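Long-range contacts in metallophosphoesterase (Sphaerobacter thermophilus, PDB 3RQZ), which probably acts as a zinc-dependent phosphatase, binding zinc ions in a calcineurin-like metallophosphoesterase fold: residues H152-Y156 and P168-N172; I9-H13 and G149-V153; A134-F138 and I157-L163. All coordinates share one frame; numbering follows the deposited sequence.

Contact 1 of 3, residues H152-Y156 and P168-N172. With ZN (zinc ion), chain D.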
ATOM      1  N   HIS A 152      -6.748  -1.040  -1.447  1.00 22.02           N
ATOM      2  CA  HIS A 152      -6.657  -1.894  -0.230  1.00 22.07           C
ATOM      3  C   HIS A 152      -7.195  -3.302  -0.492  1.00 22.61           C
ATOM      4  O   HIS A 152      -7.662  -4.034   0.433  1.00 23.27           O
ATOM      5  CB  HIS A 152      -7.380  -1.276   0.975  1.00 22.03           C
ATOM      6  CG  HIS A 152      -6.877   0.072   1.376  1.00 22.62           C
ATOM      7  ND1 HIS A 152      -7.223   0.656   2.576  1.00 24.11           N
ATOM      8  CD2 HIS A 152      -6.083   0.970   0.738  1.00 22.68           C
ATOM      9  CE1 HIS A 152      -6.662   1.851   2.662  1.00 22.84           C
ATOM     10  NE2 HIS A 152      -5.976   2.070   1.559  1.00 22.17           N
ATOM     11  N   VAL A 153      -7.186  -3.675  -1.764  1.00 22.68           N
ATOM     12  CA  VAL A 153      -7.629  -5.013  -2.155  1.00 22.93           C
ATOM     13  C   VAL A 153      -6.586  -5.601  -3.095  1.00 22.35           C
ATOM     14  O   VAL A 153      -6.244  -4.978  -4.107  1.00 22.06           O
ATOM     15  CB  VAL A 153      -9.045  -4.986  -2.796  1.00 22.78           C
ATOM     16  CG1 VAL A 153      -9.513  -6.431  -3.233  1.00 24.77           C
ATOM     17  CG2 VAL A 153     -10.106  -4.378  -1.813  1.00 25.58           C
ATOM     18  N   PRO A 154      -6.062  -6.798  -2.771  1.00 22.65           N
ATOM     19  CA  PRO A 154      -5.113  -7.359  -3.722  1.00 22.84           C
ATOM     20  C   PRO A 154      -5.804  -7.713  -5.041  1.00 23.85           C
ATOM     21  O   PRO A 154      -6.993  -8.042  -5.060  1.00 24.41           O
ATOM     22  CB  PRO A 154      -4.544  -8.597  -2.995  1.00 22.82           C
ATOM     23  CG  PRO A 154      -5.604  -8.981  -2.030  1.00 22.62           C
ATOM     24  CD  PRO A 154      -6.279  -7.681  -1.609  1.00 22.73           C
ATOM     25  N   LEU A 155      -5.053  -7.637  -6.138  1.00 24.06           N
ATOM     26  CA  LEU A 155      -5.626  -7.685  -7.475  1.00 25.46           C
ATOM     27  C   LEU A 155      -4.521  -8.002  -8.479  1.00 25.79           C
ATOM     28  O   LEU A 155      -3.359  -7.617  -8.276  1.00 25.53           O
ATOM     29  CB  LEU A 155      -6.236  -6.305  -7.827  1.00 25.54           C
ATOM     30  CG  LEU A 155      -6.813  -6.058  -9.226  1.00 26.97           C
ATOM     31  CD1 LEU A 155      -8.113  -5.231  -9.183  1.00 27.50           C
ATOM     32  CD2 LEU A 155      -5.797  -5.372 -10.162  1.00 28.56           C
ATOM     33  N   TYR A 156      -4.884  -8.707  -9.552  1.00 26.19           N
ATOM     34  CA  TYR A 156      -4.059  -8.768 -10.736  1.00 26.86           C
ATOM     35  C   TYR A 156      -4.932  -8.853 -11.990  1.00 27.50           C
ATOM     36  O   TYR A 156      -6.003  -9.474 -11.989  1.00 27.96           O
ATOM     37  CB  TYR A 156      -3.017  -9.913 -10.681  1.00 27.04           C
ATOM     38  CG  TYR A 156      -3.561 -11.334 -10.644  1.00 27.84           C
ATOM     39  CD1 TYR A 156      -3.746 -11.994  -9.424  1.00 28.69           C
ATOM     40  CD2 TYR A 156      -3.866 -12.022 -11.827  1.00 26.88           C
ATOM     41  CE1 TYR A 156      -4.247 -13.290  -9.380  1.00 30.82           C
ATOM     42  CE2 TYR A 156      -4.349 -13.338 -11.806  1.00 30.02           C
ATOM     43  CZ  TYR A 156      -4.531 -13.962 -10.576  1.00 31.07           C
ATOM     44  OH  TYR A 156      -5.015 -15.235 -10.521  1.00 33.16           O
ATOM     45  N   PRO A 168     -10.833  -8.260 -13.312  1.00 31.65           N
ATOM     46  CA  PRO A 168      -9.548  -8.551 -12.637  1.00 30.85           C
ATOM     47  C   PRO A 168      -9.718  -9.667 -11.612  1.00 30.25           C
ATOM     48  O   PRO A 168     -10.834  -9.950 -11.208  1.00 30.55           O
ATOM     49  CB  PRO A 168      -9.210  -7.264 -11.884  1.00 30.20           C
ATOM     50  CG  PRO A 168     -10.323  -6.316 -12.100  1.00 31.08           C
ATOM     51  CD  PRO A 168     -11.323  -6.888 -13.045  1.00 31.76           C
ATOM     52  N   HIS A 169      -8.617 -10.260 -11.177  1.00 29.55           N
ATOM     53  CA  HIS A 169      -8.655 -11.411 -10.284  1.00 29.80           C
ATOM     54  C   HIS A 169      -8.330 -10.948  -8.883  1.00 29.12           C
ATOM     55  O   HIS A 169      -7.461 -10.114  -8.702  1.00 28.61           O
ATOM     56  CB  HIS A 169      -7.616 -12.452 -10.727  1.00 30.23           C
ATOM     57  CG  HIS A 169      -7.793 -12.929 -12.134  1.00 32.58           C
ATOM     58  ND1 HIS A 169      -8.412 -14.120 -12.437  1.00 35.35           N
ATOM     59  CD2 HIS A 169      -7.426 -12.381 -13.322  1.00 33.06           C
ATOM     60  CE1 HIS A 169      -8.427 -14.287 -13.750  1.00 35.25           C
ATOM     61  NE2 HIS A 169      -7.843 -13.243 -14.311  1.00 33.94           N
ATOM     62  N   HIS A 170      -9.034 -11.502  -7.896  1.00 28.91           N
ATOM     63  CA  HIS A 170      -8.717 -11.278  -6.496  1.00 29.61           C
ATOM     64  C   HIS A 170      -7.959 -12.509  -6.004  1.00 29.54           C
ATOM     65  O   HIS A 170      -8.561 -13.562  -5.810  1.00 30.25           O
ATOM     66  CB  HIS A 170     -10.015 -11.089  -5.683  1.00 30.78           C
ATOM     67  CG  HIS A 170      -9.790 -10.953  -4.205  1.00 31.80           C
ATOM     68  ND1 HIS A 170      -9.939 -12.008  -3.331  1.00 35.17           N
ATOM     69  CD2 HIS A 170      -9.452  -9.886  -3.446  1.00 31.72           C
ATOM     70  CE1 HIS A 170      -9.696 -11.599  -2.097  1.00 34.42           C
ATOM     71  NE2 HIS A 170      -9.387 -10.316  -2.140  1.00 32.99           N
ATOM     72  N   PRO A 171      -6.632 -12.398  -5.820  1.00 29.88           N
ATOM     73  CA  PRO A 171      -5.857 -13.580  -5.424  1.00 30.05           C
ATOM     74  C   PRO A 171      -6.167 -14.028  -3.998  1.00 31.43           C
ATOM     75  O   PRO A 171      -6.487 -13.200  -3.119  1.00 31.68           O
ATOM     76  CB  PRO A 171      -4.398 -13.098  -5.518  1.00 29.85           C
ATOM     77  CG  PRO A 171      -4.495 -11.600  -5.274  1.00 29.30           C
ATOM     78  CD  PRO A 171      -5.809 -11.167  -5.862  1.00 29.10           C
ATOM     79  N   ASN A 172      -6.096 -15.336  -3.786  1.00 32.61           N
ATOM     80  CA  ASN A 172      -6.289 -15.930  -2.466  1.00 33.84           C
ATOM     81  C   ASN A 172      -4.966 -15.890  -1.740  1.00 32.79           C
ATOM     82  O   ASN A 172      -3.926 -15.621  -2.343  1.00 32.15           O
ATOM     83  CB  ASN A 172      -6.695 -17.407  -2.597  1.00 34.77           C
ATOM     84  CG  ASN A 172      -7.868 -17.632  -3.534  1.00 39.21           C
ATOM     85  OD1 ASN A 172      -7.767 -18.437  -4.470  1.00 43.48           O
ATOM     86  ND2 ASN A 172      -9.002 -16.976  -3.263  1.00 41.66           N
TER
HETATM   87 ZN    ZN D 301      -4.720   3.934   1.310  1.00 29.84          ZN
HETATM   88  O   HOH W   1      -6.776   5.263   1.413  1.00 26.74           O
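Tyr-156 has CB of His-169 over one face of its ring, displaced toward the rim. This CH-pi contact measures 3.6 Å from that CB to the Tyr-156 ring centroid. At the edge of the same ring, near its plane, CB of Pro-171 lies 3.9 Å from Tyr-156 CE1. The imidazole of His-169 runs nearly parallel to the tyrosine ring, at 9°, but it is slid so far that the two barely overlap. The edge of that imidazole faces Tyr-156 O. The His-170 ring takes Val-153 at its edge, CG1 to His-170 CD2 being 3.5 Å. Tyr-156 CG stands between the backbone N and the carbonyl carbon (chi1 64°), a rotation that brings the ring nearer to the 168-172 loop.

The backbones form a single antiparallel bridge, a hydrogen-bonded pair. Tyr-156 N gives to His-169 O at 3.1 Å. The return bond, His-169 N to Tyr-156 O, is 2.8 Å and almost straight (173°). CA of Leu-155 adds a CA-H...O contact to His-169 O at 3.3 Å. Prolines pack beside the bridge: Leu-155 CD1 meets Pro-168 CB at 3.6 Å, and Pro-154 CB meets Pro-171 CG at 3.8 Å. The 168-172 loop thus lies against edge strand 154-158, which begins shortly after the zinc ligand His-152.

Glu-175 satisfies the Tyr-156 hydroxyl. Glu-161 bonds to His-169 NE2 and Asp-196 to His-170 NE2. These two carboxylates would probably hold the imidazoles in their rotation and favour their protonated form.

Contact 2 of 3, residues I9-H13 and G149-V153. With ZN (zinc ion), chain D.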
ATOM      1  N   ILE A   9       4.713  -3.887  -0.433  1.00 21.03           N
ATOM      2  CA  ILE A   9       3.684  -3.492   0.524  1.00 20.64           C
ATOM      3  C   ILE A   9       3.044  -2.173   0.122  1.00 20.40           C
ATOM      4  O   ILE A   9       3.653  -1.340  -0.590  1.00 19.89           O
ATOM      5  CB  ILE A   9       4.226  -3.369   2.022  1.00 20.62           C
ATOM      6  CG1 ILE A   9       5.387  -2.338   2.129  1.00 22.07           C
ATOM      7  CG2 ILE A   9       4.605  -4.761   2.574  1.00 22.45           C
ATOM      8  CD1 ILE A   9       5.916  -2.105   3.553  1.00 23.99           C
ATOM      9  N   SER A  10       1.823  -1.979   0.586  1.00 19.54           N
ATOM     10  CA  SER A  10       1.096  -0.756   0.330  1.00 19.74           C
ATOM     11  C   SER A  10       0.126  -0.497   1.467  1.00 19.96           C
ATOM     12  O   SER A  10      -0.310  -1.440   2.157  1.00 21.16           O
ATOM     13  CB  SER A  10       0.330  -0.861  -0.997  1.00 19.85           C
ATOM     14  OG  SER A  10      -0.185   0.399  -1.393  1.00 21.61           O
ATOM     15  N   ASP A  11      -0.207   0.776   1.662  1.00 19.13           N
ATOM     16  CA  ASP A  11      -1.322   1.162   2.522  1.00 19.68           C
ATOM     17  C   ASP A  11      -1.147   0.635   3.947  1.00 19.35           C
ATOM     18  O   ASP A  11      -2.057   0.055   4.556  1.00 19.54           O
ATOM     19  CB  ASP A  11      -2.676   0.771   1.864  1.00 19.80           C
ATOM     20  CG  ASP A  11      -2.869   1.431   0.494  1.00 20.83           C
ATOM     21  OD1 ASP A  11      -3.207   2.643   0.450  1.00 21.79           O
ATOM     22  OD2 ASP A  11      -2.667   0.747  -0.547  1.00 22.67           O
ATOM     23  N   VAL A  12       0.051   0.851   4.468  1.00 19.34           N
ATOM     24  CA  VAL A  12       0.363   0.558   5.856  1.00 19.38           C
ATOM     25  C   VAL A  12      -0.551   1.377   6.786  1.00 19.76           C
ATOM     26  O   VAL A  12      -1.071   0.870   7.789  1.00 20.90           O
ATOM     27  CB  VAL A  12       1.866   0.813   6.132  1.00 18.14           C
ATOM     28  CG1 VAL A  12       2.159   0.710   7.647  1.00 18.44           C
ATOM     29  CG2 VAL A  12       2.720  -0.195   5.300  1.00 17.18           C
ATOM     30  N   HIS A  13      -0.773   2.641   6.445  1.00 20.33           N
ATOM     31  CA  HIS A  13      -1.730   3.443   7.187  1.00 19.63           C
ATOM     32  C   HIS A  13      -1.470   3.393   8.681  1.00 20.40           C
ATOM     33  O   HIS A  13      -2.377   3.138   9.476  1.00 20.44           O
ATOM     34  CB  HIS A  13      -3.186   3.052   6.830  1.00 20.56           C
ATOM     35  CG  HIS A  13      -3.655   3.649   5.535  1.00 19.75           C
ATOM     36  ND1 HIS A  13      -3.644   5.008   5.302  1.00 20.67           N
ATOM     37  CD2 HIS A  13      -4.111   3.074   4.396  1.00 18.72           C
ATOM     38  CE1 HIS A  13      -4.093   5.247   4.079  1.00 21.53           C
ATOM     39  NE2 HIS A  13      -4.372   4.088   3.503  1.00 19.67           N
ATOM     40  N   GLY A 149      -1.411   0.393  -5.591  1.00 20.70           N
ATOM     41  CA  GLY A 149      -2.101   0.144  -4.308  1.00 20.04           C
ATOM     42  C   GLY A 149      -3.453   0.845  -4.286  1.00 20.45           C
ATOM     43  O   GLY A 149      -4.243   0.718  -5.256  1.00 19.61           O
ATOM     44  N   HIS A 150      -3.726   1.531  -3.167  1.00 19.86           N
ATOM     45  CA  HIS A 150      -4.811   2.542  -3.052  1.00 21.20           C
ATOM     46  C   HIS A 150      -6.216   1.934  -2.844  1.00 21.36           C
ATOM     47  O   HIS A 150      -7.034   2.472  -2.094  1.00 22.97           O
ATOM     48  CB  HIS A 150      -4.752   3.470  -4.295  1.00 21.38           C
ATOM     49  CG  HIS A 150      -5.527   4.751  -4.198  1.00 22.16           C
ATOM     50  ND1 HIS A 150      -5.782   5.416  -3.016  1.00 22.63           N
ATOM     51  CD2 HIS A 150      -6.058   5.521  -5.180  1.00 23.10           C
ATOM     52  CE1 HIS A 150      -6.460   6.523  -3.275  1.00 24.72           C
ATOM     53  NE2 HIS A 150      -6.624   6.618  -4.583  1.00 23.82           N
ATOM     54  N   THR A 151      -6.509   0.804  -3.464  1.00 21.53           N
ATOM     55  CA  THR A 151      -7.821   0.198  -3.260  1.00 21.94           C
ATOM     56  C   THR A 151      -7.898  -0.597  -1.955  1.00 21.72           C
ATOM     57  O   THR A 151      -8.984  -0.828  -1.433  1.00 21.66           O
ATOM     58  CB  THR A 151      -8.147  -0.775  -4.406  1.00 22.39           C
ATOM     59  OG1 THR A 151      -7.127  -1.785  -4.416  1.00 23.72           O
ATOM     60  CG2 THR A 151      -8.146  -0.054  -5.757  1.00 22.88           C
ATOM     61  N   HIS A 152      -6.748  -1.040  -1.447  1.00 22.02           N
ATOM     62  CA  HIS A 152      -6.657  -1.894  -0.230  1.00 22.07           C
ATOM     63  C   HIS A 152      -7.195  -3.302  -0.492  1.00 22.61           C
ATOM     64  O   HIS A 152      -7.662  -4.034   0.433  1.00 23.27           O
ATOM     65  CB  HIS A 152      -7.380  -1.276   0.975  1.00 22.03           C
ATOM     66  CG  HIS A 152      -6.877   0.072   1.376  1.00 22.62           C
ATOM     67  ND1 HIS A 152      -7.223   0.656   2.576  1.00 24.11           N
ATOM     68  CD2 HIS A 152      -6.083   0.970   0.738  1.00 22.68           C
ATOM     69  CE1 HIS A 152      -6.662   1.851   2.662  1.00 22.84           C
ATOM     70  NE2 HIS A 152      -5.976   2.070   1.559  1.00 22.17           N
ATOM     71  N   VAL A 153      -7.186  -3.675  -1.764  1.00 22.68           N
ATOM     72  CA  VAL A 153      -7.629  -5.013  -2.155  1.00 22.93           C
ATOM     73  C   VAL A 153      -6.586  -5.601  -3.095  1.00 22.35           C
ATOM     74  O   VAL A 153      -6.244  -4.978  -4.107  1.00 22.06           O
ATOM     75  CB  VAL A 153      -9.045  -4.986  -2.796  1.00 22.78           C
ATOM     76  CG1 VAL A 153      -9.513  -6.431  -3.233  1.00 24.77           C
ATOM     77  CG2 VAL A 153     -10.106  -4.378  -1.813  1.00 25.58           C
TER
HETATM   78 ZN    ZN D 301      -4.720   3.934   1.310  1.00 29.84          ZN
HETATM   79  O   HOH W   2      -4.018  -1.530  -2.044  1.00 22.65           O
HETATM   80  O   HOH W   1      -6.776   5.263   1.413  1.00 26.74           O
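One zinc ion joins Asp-11 and His-13 to His-152. Asp-11 OD1 binds the zinc at 2.2 Å. His-13 NE2 is likewise 2.2 Å from the zinc, and His-152 NE2 is 2.3 Å from it. Water 1 is a longer ligand, 2.5 Å from the zinc, and Asp-37 completes the set. The two imidazoles meet rim to rim because both aim NE2 at the same metal; their planes are 51° apart. Asp-11 CG lies anti to the carbonyl carbon (chi1 -59°), which carries the carboxylate across to the 149-153 loop.

Hydrogen bonds gather on the other carboxylate oxygen. His-150 N meets Asp-11 OD2 on its syn side at 2.9 Å. Ser-10 OG donates to Asp-11 OD2 at 2.6 Å, from above the carboxylate plane (60° out of it). Water 2 also donates to this oxygen and accepts from His-152 N, adding a water-mediated link between the loops.

These loops carry two signatures of the metallophosphoesterase superfamily, the Asp-X-His and Gly-His-X-His motifs. Each follows a strand of a different sheet, so the metal sits where the sheets meet.

Van der Waals packing is close at Gly-149, whose CA is 3.5 Å from Ser-10 OG. A CB on Gly-149 would clash with that hydroxyl. An alanine in place of Ser-10 would probably leave Asp-11 OD2 without its hydroxyl donor, and the carboxylate less firmly held against rotation.

His-150 turns its CB away from the 9-13 loop, and the residue binds the second zinc, with NE2 bonded to Trp-125 O. His-13 ND1 is bonded to Val-39 O.

Contact 3 of 3, residues A134-F138 and I157-L163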
ATOM      1  N   ALA A 134      -8.549  -0.462 -15.872  1.00 28.44           N
ATOM      2  CA  ALA A 134      -7.271  -1.169 -16.141  1.00 28.74           C
ATOM      3  C   ALA A 134      -6.865  -0.960 -17.592  1.00 29.08           C
ATOM      4  O   ALA A 134      -5.704  -0.635 -17.899  1.00 28.40           O
ATOM      5  CB  ALA A 134      -7.393  -2.675 -15.832  1.00 28.67           C
ATOM      6  N   ALA A 135      -7.851  -1.107 -18.473  1.00 29.89           N
ATOM      7  CA  ALA A 135      -7.667  -0.942 -19.911  1.00 30.52           C
ATOM      8  C   ALA A 135      -7.128   0.437 -20.277  1.00 30.53           C
ATOM      9  O   ALA A 135      -6.236   0.566 -21.120  1.00 30.89           O
ATOM     10  CB  ALA A 135      -9.017  -1.252 -20.662  1.00 30.74           C
ATOM     11  N   LEU A 136      -7.639   1.466 -19.612  1.00 30.38           N
ATOM     12  CA  LEU A 136      -7.182   2.833 -19.857  1.00 30.54           C
ATOM     13  C   LEU A 136      -5.748   3.052 -19.340  1.00 29.40           C
ATOM     14  O   LEU A 136      -5.080   4.017 -19.714  1.00 29.92           O
ATOM     15  CB  LEU A 136      -8.183   3.838 -19.240  1.00 30.96           C
ATOM     16  CG  LEU A 136      -9.567   3.932 -19.919  1.00 32.29           C
ATOM     17  CD1 LEU A 136     -10.654   4.471 -18.970  1.00 33.77           C
ATOM     18  CD2 LEU A 136      -9.551   4.739 -21.240  1.00 35.38           C
ATOM     19  N   ASN A 137      -5.276   2.145 -18.489  1.00 27.66           N
ATOM     20  CA  ASN A 137      -3.990   2.317 -17.802  1.00 26.82           C
ATOM     21  C   ASN A 137      -2.814   1.565 -18.394  1.00 26.93           C
ATOM     22  O   ASN A 137      -1.653   1.961 -18.197  1.00 26.97           O
ATOM     23  CB  ASN A 137      -4.138   2.053 -16.294  1.00 25.64           C
ATOM     24  CG  ASN A 137      -4.497   3.300 -15.537  1.00 25.34           C
ATOM     25  OD1 ASN A 137      -3.649   4.164 -15.337  1.00 24.05           O
ATOM     26  ND2 ASN A 137      -5.753   3.414 -15.107  1.00 26.73           N
ATOM     27  N   PHE A 138      -3.105   0.511 -19.146  1.00 26.86           N
ATOM     28  CA  PHE A 138      -2.056  -0.233 -19.859  1.00 28.11           C
ATOM     29  C   PHE A 138      -1.252   0.599 -20.857  1.00 28.88           C
ATOM     30  O   PHE A 138      -0.040   0.460 -20.896  1.00 29.91           O
ATOM     31  CB  PHE A 138      -2.593  -1.529 -20.478  1.00 27.27           C
ATOM     32  CG  PHE A 138      -2.653  -2.671 -19.496  1.00 27.74           C
ATOM     33  CD1 PHE A 138      -1.492  -3.371 -19.157  1.00 27.36           C
ATOM     34  CD2 PHE A 138      -3.871  -3.047 -18.894  1.00 26.41           C
ATOM     35  CE1 PHE A 138      -1.525  -4.422 -18.216  1.00 26.40           C
ATOM     36  CE2 PHE A 138      -3.905  -4.100 -17.975  1.00 26.55           C
ATOM     37  CZ  PHE A 138      -2.727  -4.796 -17.642  1.00 25.09           C
ATOM     38  N   ILE A 157      -4.478  -8.208 -13.056  1.00 27.40           N
ATOM     39  CA  ILE A 157      -5.148  -8.347 -14.364  1.00 28.32           C
ATOM     40  C   ILE A 157      -4.080  -8.312 -15.462  1.00 28.47           C
ATOM     41  O   ILE A 157      -3.147  -7.535 -15.362  1.00 27.25           O
ATOM     42  CB  ILE A 157      -6.211  -7.234 -14.563  1.00 28.31           C
ATOM     43  CG1 ILE A 157      -7.061  -7.496 -15.809  1.00 29.84           C
ATOM     44  CG2 ILE A 157      -5.543  -5.809 -14.565  1.00 28.35           C
ATOM     45  CD1 ILE A 157      -8.366  -6.636 -15.840  1.00 31.39           C
ATOM     46  N   ARG A 158      -4.193  -9.192 -16.462  1.00 29.18           N
ATOM     47  CA  ARG A 158      -3.332  -9.119 -17.651  1.00 30.29           C
ATOM     48  C   ARG A 158      -3.886  -8.134 -18.704  1.00 30.45           C
ATOM     49  O   ARG A 158      -5.077  -7.820 -18.729  1.00 30.02           O
ATOM     50  CB  ARG A 158      -3.070 -10.510 -18.255  1.00 30.39           C
ATOM     51  CG  ARG A 158      -1.840 -10.556 -19.169  1.00 34.51           C
ATOM     52  CD  ARG A 158      -1.324 -11.963 -19.423  1.00 41.02           C
ATOM     53  NE  ARG A 158      -2.412 -12.923 -19.472  1.00 44.73           N
ATOM     54  CZ  ARG A 158      -2.805 -13.562 -20.564  1.00 49.95           C
ATOM     55  NH1 ARG A 158      -3.829 -14.411 -20.494  1.00 52.13           N
ATOM     56  NH2 ARG A 158      -2.165 -13.375 -21.725  1.00 53.28           N
ATOM     57  N   GLU A 159      -3.003  -7.640 -19.558  1.00 30.50           N
ATOM     58  CA  GLU A 159      -3.372  -6.628 -20.550  1.00 31.80           C
ATOM     59  C   GLU A 159      -4.465  -7.115 -21.508  1.00 32.68           C
ATOM     60  O   GLU A 159      -5.437  -6.396 -21.755  1.00 32.51           O
ATOM     61  CB  GLU A 159      -2.126  -6.171 -21.307  1.00 31.53           C
ATOM     62  CG  GLU A 159      -2.367  -5.116 -22.370  1.00 33.62           C
ATOM     63  CD  GLU A 159      -1.074  -4.649 -23.047  1.00 37.26           C
ATOM     64  OE1 GLU A 159      -0.171  -5.488 -23.284  1.00 40.48           O
ATOM     65  OE2 GLU A 159      -0.955  -3.446 -23.353  1.00 36.55           O
ATOM     66  N   ASP A 160      -4.328  -8.332 -22.025  1.00 33.39           N
ATOM     67  CA  ASP A 160      -5.345  -8.849 -22.945  1.00 34.61           C
ATOM     68  C   ASP A 160      -6.726  -9.002 -22.290  1.00 34.31           C
ATOM     69  O   ASP A 160      -7.736  -8.767 -22.941  1.00 34.10           O
ATOM     70  CB  ASP A 160      -4.906 -10.156 -23.620  1.00 36.19           C
ATOM     71  CG  ASP A 160      -4.639 -11.288 -22.631  1.00 37.70           C
ATOM     72  OD1 ASP A 160      -4.663 -11.087 -21.403  1.00 39.96           O
ATOM     73  OD2 ASP A 160      -4.388 -12.401 -23.108  1.00 40.73           O
ATOM     74  N   GLU A 161      -6.752  -9.375 -21.009  1.00 33.30           N
ATOM     75  CA  GLU A 161      -7.994  -9.499 -20.252  1.00 33.18           C
ATOM     76  C   GLU A 161      -8.627  -8.121 -20.113  1.00 32.81           C
ATOM     77  O   GLU A 161      -9.816  -7.958 -20.389  1.00 32.07           O
ATOM     78  CB  GLU A 161      -7.747 -10.057 -18.828  1.00 33.06           C
ATOM     79  CG  GLU A 161      -7.416 -11.577 -18.725  1.00 34.02           C
ATOM     80  CD  GLU A 161      -6.932 -11.985 -17.318  1.00 35.29           C
ATOM     81  OE1 GLU A 161      -6.245 -11.187 -16.620  1.00 33.22           O
ATOM     82  OE2 GLU A 161      -7.242 -13.121 -16.897  1.00 39.59           O
ATOM     83  N   ALA A 162      -7.826  -7.137 -19.670  1.00 32.63           N
ATOM     84  CA  ALA A 162      -8.327  -5.786 -19.472  1.00 33.66           C
ATOM     85  C   ALA A 162      -8.918  -5.268 -20.778  1.00 34.86           C
ATOM     86  O   ALA A 162      -9.994  -4.680 -20.780  1.00 34.65           O
ATOM     87  CB  ALA A 162      -7.207  -4.838 -18.966  1.00 33.46           C
ATOM     88  N   LEU A 163      -8.207  -5.493 -21.884  1.00 36.49           N
ATOM     89  CA  LEU A 163      -8.641  -4.960 -23.187  1.00 38.55           C
ATOM     90  C   LEU A 163      -9.889  -5.657 -23.728  1.00 39.90           C
ATOM     91  O   LEU A 163     -10.629  -5.070 -24.524  1.00 40.72           O
ATOM     92  CB  LEU A 163      -7.511  -4.996 -24.220  1.00 39.13           C
ATOM     93  CG  LEU A 163      -6.285  -4.090 -23.992  1.00 40.19           C
ATOM     94  CD1 LEU A 163      -5.215  -4.368 -25.058  1.00 40.43           C
ATOM     95  CD2 LEU A 163      -6.618  -2.586 -23.931  1.00 41.98           C
TER
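Ala-134 O is gripped by two amides of the turn that delivers Phe-138. Asn-137 N reaches Ala-134 O at 2.9 Å, and Phe-138 N reaches the same oxygen at 3.1 Å. The phenyl ring then lies against the start of helix 159-163. CA of Glu-159 sits over the ring centre in a CH-pi contact, 3.6 Å from the Phe-138 centroid. Ile-157 O is at the ring edge, in its plane. CB of Ala-162 closes in on Phe-138 CE2 at 3.5 Å. Glu-159 CG is anti to the backbone N (chi1 -180°), and the extended chain crosses obliquely over the same face, CB and CG lying above the CD1 side. Its carboxylate forms a salt bridge with Arg-183, which also bonds to Phe-138 O.

Small residues let the backbones come close. Ala-134 CB packs on Ala-162 CB at 3.8 Å, and Ala-135 CB lies 3.6 Å from Ala-162 O. Within the second segment, Glu-161 OE1 accepts from N of the N-cap residue Arg-158 at 2.9 Å.

No hydrogen bond crosses between the segments. The contact packs the end of helix 131-137 on the junction of strand 154-158 with helix 159-163, and Ile-185 of the neighbouring strand 184-188 touches both Phe-138 and Ile-157.

In the fold
Contact 2 is the core of the three, about 3 Å from the centre of the chain to its own centre and wholly buried. Contacts 1 and 3 are partly buried and lie farther out, at about 13 and 21 Å. Contact 2 joins loops by metal and carboxylate chemistry. Contact 1 relies on a backbone bridge and aromatic packing, contact 3 on van der Waals and CH-pi packing, with no hydrogen bond between its segments. The chain runs from one to the next: 149-153 overlaps 152-156, and 157-163 follows directly. Contacts 1 and 3 thus share strand 154-158. They also touch through the probable hydrogen bond between His-169 NE2 and Glu-161 OE2.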